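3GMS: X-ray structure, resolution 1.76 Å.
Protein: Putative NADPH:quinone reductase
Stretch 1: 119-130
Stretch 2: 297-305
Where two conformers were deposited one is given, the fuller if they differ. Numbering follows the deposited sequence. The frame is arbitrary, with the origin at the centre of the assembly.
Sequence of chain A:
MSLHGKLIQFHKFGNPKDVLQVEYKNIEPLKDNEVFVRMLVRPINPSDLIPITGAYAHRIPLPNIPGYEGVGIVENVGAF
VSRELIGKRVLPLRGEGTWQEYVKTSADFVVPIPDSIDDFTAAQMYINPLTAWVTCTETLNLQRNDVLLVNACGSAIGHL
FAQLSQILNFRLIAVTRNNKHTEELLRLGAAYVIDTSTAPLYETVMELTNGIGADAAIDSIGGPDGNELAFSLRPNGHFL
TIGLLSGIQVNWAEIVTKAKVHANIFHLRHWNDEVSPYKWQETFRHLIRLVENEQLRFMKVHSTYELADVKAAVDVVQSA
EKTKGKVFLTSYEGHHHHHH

Stretch 1 119-130: DFTAAQMYINPL
Stretch 2 (297-305) RFMKVHSTY

The contact is built around one knob and its socket. F298, in the loop leading into the strand 301-305, points its CA-to-CB bond toward stretch 1 and, with chi1 m (-58°) and chi2 -33°, lays its ring into a hollow formed by T121, Q124, M125 and P129. Stretch 1 makes that hollow by bending: the helix that opens the stretch leads into a type I turn from A122 to M125, closed by M125 N to A122 O at 3.1 Å, and the chain becomes helical again from I127.

Each wall meets the ring differently. T121 O lies at its edge, 3.3 Å from F298 CD2, while T121 CG2 approaches the same CD2 at 3.6 Å. Q124 O lies over one face. At the far tip, P129 CG comes obliquely to 3.5 Å from F298 CZ, and M125, folded t, p, p, brings SD to 3.8 Å from CZ, 5.0 Å from the ring centroid and almost in the ring plane.

Q124 braces the socket. With chi1 m, chi2 t and chi3 76°, its amide reaches both stretches: Q124 NE2 donates to F120 O at 3.1 Å and, across the contact, to M299 O at 3.3 Å, both nearly straight. A single amide group thus ties helix carbonyl to loop carbonyl, and Q124 OE1 packs 3.7 Å from F298 CB. A water accepts from F298 N at 2.8 Å and donates weakly to T121 OG1 at 3.4 Å.

The second knob comes from the helix. The CA-to-CB bond of F120 (chi1 m, chi2 -93°) points toward stretch 2, and those of V301 and T304 point toward stretch 1; F120 CD1 lies 3.9 Å from V301 CG2 and F120 CE1 3.8 Å from T304 CG2, both methyls oblique to the ring. The register sets T121 CA 6.4 Å from F298 CA and F120 CA 7.6 Å from V301 CA. In all, 398 Å² is buried.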

# COMPACT_ATOMS: atom_id res chain seq x y z
N ASP A 119 14.87 9.50 1.10
CA ASP A 119 13.50 9.94 1.46
C ASP A 119 12.41 9.31 0.57
O ASP A 119 11.32 9.00 1.05
CB ASP A 119 13.34 11.46 1.30
CG ASP A 119 14.24 12.26 2.21
OD1 ASP A 119 14.69 11.77 3.27
OD2 ASP A 119 14.51 13.41 1.84
N PHE A 120 12.68 9.16 -0.72
CA PHE A 120 11.62 8.68 -1.62
C PHE A 120 11.35 7.18 -1.49
O PHE A 120 10.21 6.71 -1.55
CB PHE A 120 11.91 9.10 -3.06
CG PHE A 120 11.83 10.57 -3.25
CD1 PHE A 120 10.63 11.17 -3.66
CD2 PHE A 120 12.95 11.38 -2.97
CE1 PHE A 120 10.54 12.58 -3.82
CE2 PHE A 120 12.89 12.77 -3.14
CZ PHE A 120 11.67 13.38 -3.57
N THR A 121 12.41 6.44 -1.19
CA THR A 121 12.27 5.04 -0.84
C THR A 121 11.54 4.93 0.50
O THR A 121 10.59 4.16 0.64
CB THR A 121 13.67 4.38 -0.82
OG1 THR A 121 14.22 4.47 -2.13
CG2 THR A 121 13.55 2.90 -0.40
N ALA A 122 12.00 5.69 1.51
CA ALA A 122 11.36 5.66 2.81
C ALA A 122 9.87 6.01 2.76
O ALA A 122 9.03 5.40 3.45
CB ALA A 122 12.10 6.63 3.79
N ALA A 123 9.55 6.96 1.91
CA ALA A 123 8.18 7.43 1.79
C ALA A 123 7.22 6.36 1.23
O ALA A 123 5.99 6.59 1.16
CB ALA A 123 8.16 8.71 0.92
N GLN A 124 7.77 5.23 0.77
CA GLN A 124 6.99 4.15 0.16
C GLN A 124 7.01 2.87 0.98
O GLN A 124 6.50 1.81 0.54
CB GLN A 124 7.49 3.86 -1.26
CG GLN A 124 7.32 4.99 -2.26
CD GLN A 124 7.92 4.58 -3.59
OE1 GLN A 124 7.32 3.80 -4.31
NE2 GLN A 124 9.14 5.00 -3.84
N MET A 125 7.54 2.97 2.22
CA MET A 125 7.84 1.78 3.03
C MET A 125 6.61 1.09 3.66
O MET A 125 6.69 -0.08 4.02
CB MET A 125 8.85 2.14 4.13
CG MET A 125 9.47 0.95 4.96
SD MET A 125 10.74 -0.00 4.04
CE MET A 125 11.93 1.26 3.75
N TYR A 126 5.51 1.81 3.80
CA TYR A 126 4.39 1.35 4.63
C TYR A 126 3.35 0.58 3.85
O TYR A 126 3.29 -0.62 3.92
CB TYR A 126 3.79 2.55 5.35
CG TYR A 126 2.56 2.30 6.23
CD1 TYR A 126 2.33 1.05 6.87
CD2 TYR A 126 1.68 3.35 6.47
CE1 TYR A 126 1.20 0.88 7.69
CE2 TYR A 126 0.56 3.20 7.29
CZ TYR A 126 0.34 1.96 7.90
OH TYR A 126 -0.77 1.79 8.71
N ILE A 127 2.52 1.26 3.08
CA ILE A 127 1.29 0.62 2.66
C ILE A 127 1.47 -0.62 1.77
O ILE A 127 0.96 -1.69 2.11
CB ILE A 127 0.34 1.67 1.95
CG1 ILE A 127 -0.12 2.73 2.97
CG2 ILE A 127 -0.89 0.97 1.39
CD1 ILE A 127 -1.01 2.19 4.07
N ASN A 128 2.15 -0.48 0.65
CA ASN A 128 2.37 -1.60 -0.25
C ASN A 128 3.32 -2.70 0.30
O ASN A 128 2.94 -3.90 0.21
CB ASN A 128 2.75 -1.11 -1.65
CG ASN A 128 1.62 -0.34 -2.28
OD1 ASN A 128 0.47 -0.76 -2.15
ND2 ASN A 128 1.91 0.81 -2.90
N PRO A 129 4.48 -2.33 0.90
CA PRO A 129 5.38 -3.37 1.40
C PRO A 129 4.79 -4.11 2.57
O PRO A 129 4.85 -5.35 2.60
CB PRO A 129 6.66 -2.60 1.80
CG PRO A 129 6.62 -1.39 0.95
CD PRO A 129 5.15 -1.01 0.91
N LEU A 130 4.23 -3.39 3.55
CA LEU A 130 3.62 -4.09 4.67
C LEU A 130 2.45 -5.03 4.28
O LEU A 130 2.37 -6.15 4.76
CB LEU A 130 3.22 -3.13 5.77
CG LEU A 130 2.90 -3.72 7.13
CD1 LEU A 130 4.08 -4.46 7.75
CD2 LEU A 130 2.46 -2.55 8.01
N ARG A 297 13.05 -3.45 -3.83
CA ARG A 297 13.21 -2.11 -4.37
C ARG A 297 11.85 -1.54 -4.72
O ARG A 297 10.95 -2.27 -5.12
CB ARG A 297 14.06 -2.14 -5.65
CG ARG A 297 15.50 -2.62 -5.43
CD ARG A 297 16.24 -2.64 -6.76
NE ARG A 297 15.84 -3.80 -7.55
CZ ARG A 297 15.89 -3.87 -8.88
NH1 ARG A 297 16.32 -2.84 -9.59
NH2 ARG A 297 15.51 -4.99 -9.49
N PHE A 298 11.70 -0.22 -4.54
CA PHE A 298 10.37 0.37 -4.71
C PHE A 298 10.29 1.04 -6.06
O PHE A 298 11.26 0.98 -6.84
CB PHE A 298 9.99 1.30 -3.54
CG PHE A 298 10.00 0.63 -2.19
CD1 PHE A 298 9.66 -0.72 -2.04
CD2 PHE A 298 10.34 1.36 -1.04
CE1 PHE A 298 9.70 -1.36 -0.79
CE2 PHE A 298 10.34 0.75 0.21
CZ PHE A 298 10.01 -0.63 0.34
N MET A 299 9.15 1.68 -6.34
CA MET A 299 8.94 2.32 -7.64
C MET A 299 9.83 3.56 -7.83
O MET A 299 10.14 4.27 -6.90
CB MET A 299 7.47 2.69 -7.84
CG MET A 299 6.49 1.57 -7.59
SD MET A 299 6.40 0.36 -8.94
CE MET A 299 6.36 1.45 -10.37
N LYS A 300 10.24 3.80 -9.06
CA LYS A 300 11.03 5.01 -9.35
C LYS A 300 10.11 6.25 -9.21
O LYS A 300 8.87 6.14 -9.20
CB LYS A 300 11.62 4.90 -10.76
CG LYS A 300 10.59 4.48 -11.78
CD LYS A 300 11.22 3.98 -13.06
CE LYS A 300 10.22 4.04 -14.20
NZ LYS A 300 10.89 3.64 -15.45
N VAL A 301 10.70 7.42 -9.07
CA VAL A 301 9.92 8.63 -9.00
C VAL A 301 9.36 9.04 -10.37
O VAL A 301 10.15 9.27 -11.31
CB VAL A 301 10.76 9.80 -8.44
CG1 VAL A 301 9.92 11.02 -8.24
CG2 VAL A 301 11.38 9.39 -7.08
N HIS A 302 8.04 9.18 -10.46
CA HIS A 302 7.37 9.77 -11.65
C HIS A 302 7.53 11.29 -11.71
O HIS A 302 8.00 11.84 -12.70
CB HIS A 302 5.87 9.39 -11.68
CG HIS A 302 5.11 9.95 -12.86
ND1 HIS A 302 4.61 11.23 -12.90
CD2 HIS A 302 4.73 9.36 -14.02
CE1 HIS A 302 3.98 11.42 -14.05
NE2 HIS A 302 4.04 10.30 -14.75
N SER A 303 7.11 11.98 -10.65
CA SER A 303 7.14 13.43 -10.61
C SER A 303 6.93 13.87 -9.18
O SER A 303 6.51 13.05 -8.34
CB SER A 303 6.08 14.06 -11.56
OG SER A 303 4.75 13.56 -11.35
N THR A 304 7.24 15.14 -8.91
CA THR A 304 7.21 15.73 -7.57
C THR A 304 6.50 17.09 -7.58
O THR A 304 6.68 17.91 -8.54
CB THR A 304 8.64 15.88 -7.01
OG1 THR A 304 9.45 16.70 -7.90
CG2 THR A 304 9.30 14.50 -6.84
N TYR A 305 5.72 17.36 -6.53
CA TYR A 305 4.91 18.57 -6.45
C TYR A 305 4.98 19.06 -5.04
O TYR A 305 4.98 18.25 -4.08
CB TYR A 305 3.45 18.26 -6.77
CG TYR A 305 3.24 17.91 -8.22
CD1 TYR A 305 2.90 18.92 -9.12
CD2 TYR A 305 3.40 16.61 -8.70
CE1 TYR A 305 2.70 18.64 -10.45
CE2 TYR A 305 3.23 16.32 -10.08
CZ TYR A 305 2.86 17.37 -10.92
OH TYR A 305 2.65 17.18 -12.28
O HOH W 1 13.76 1.54 -3.79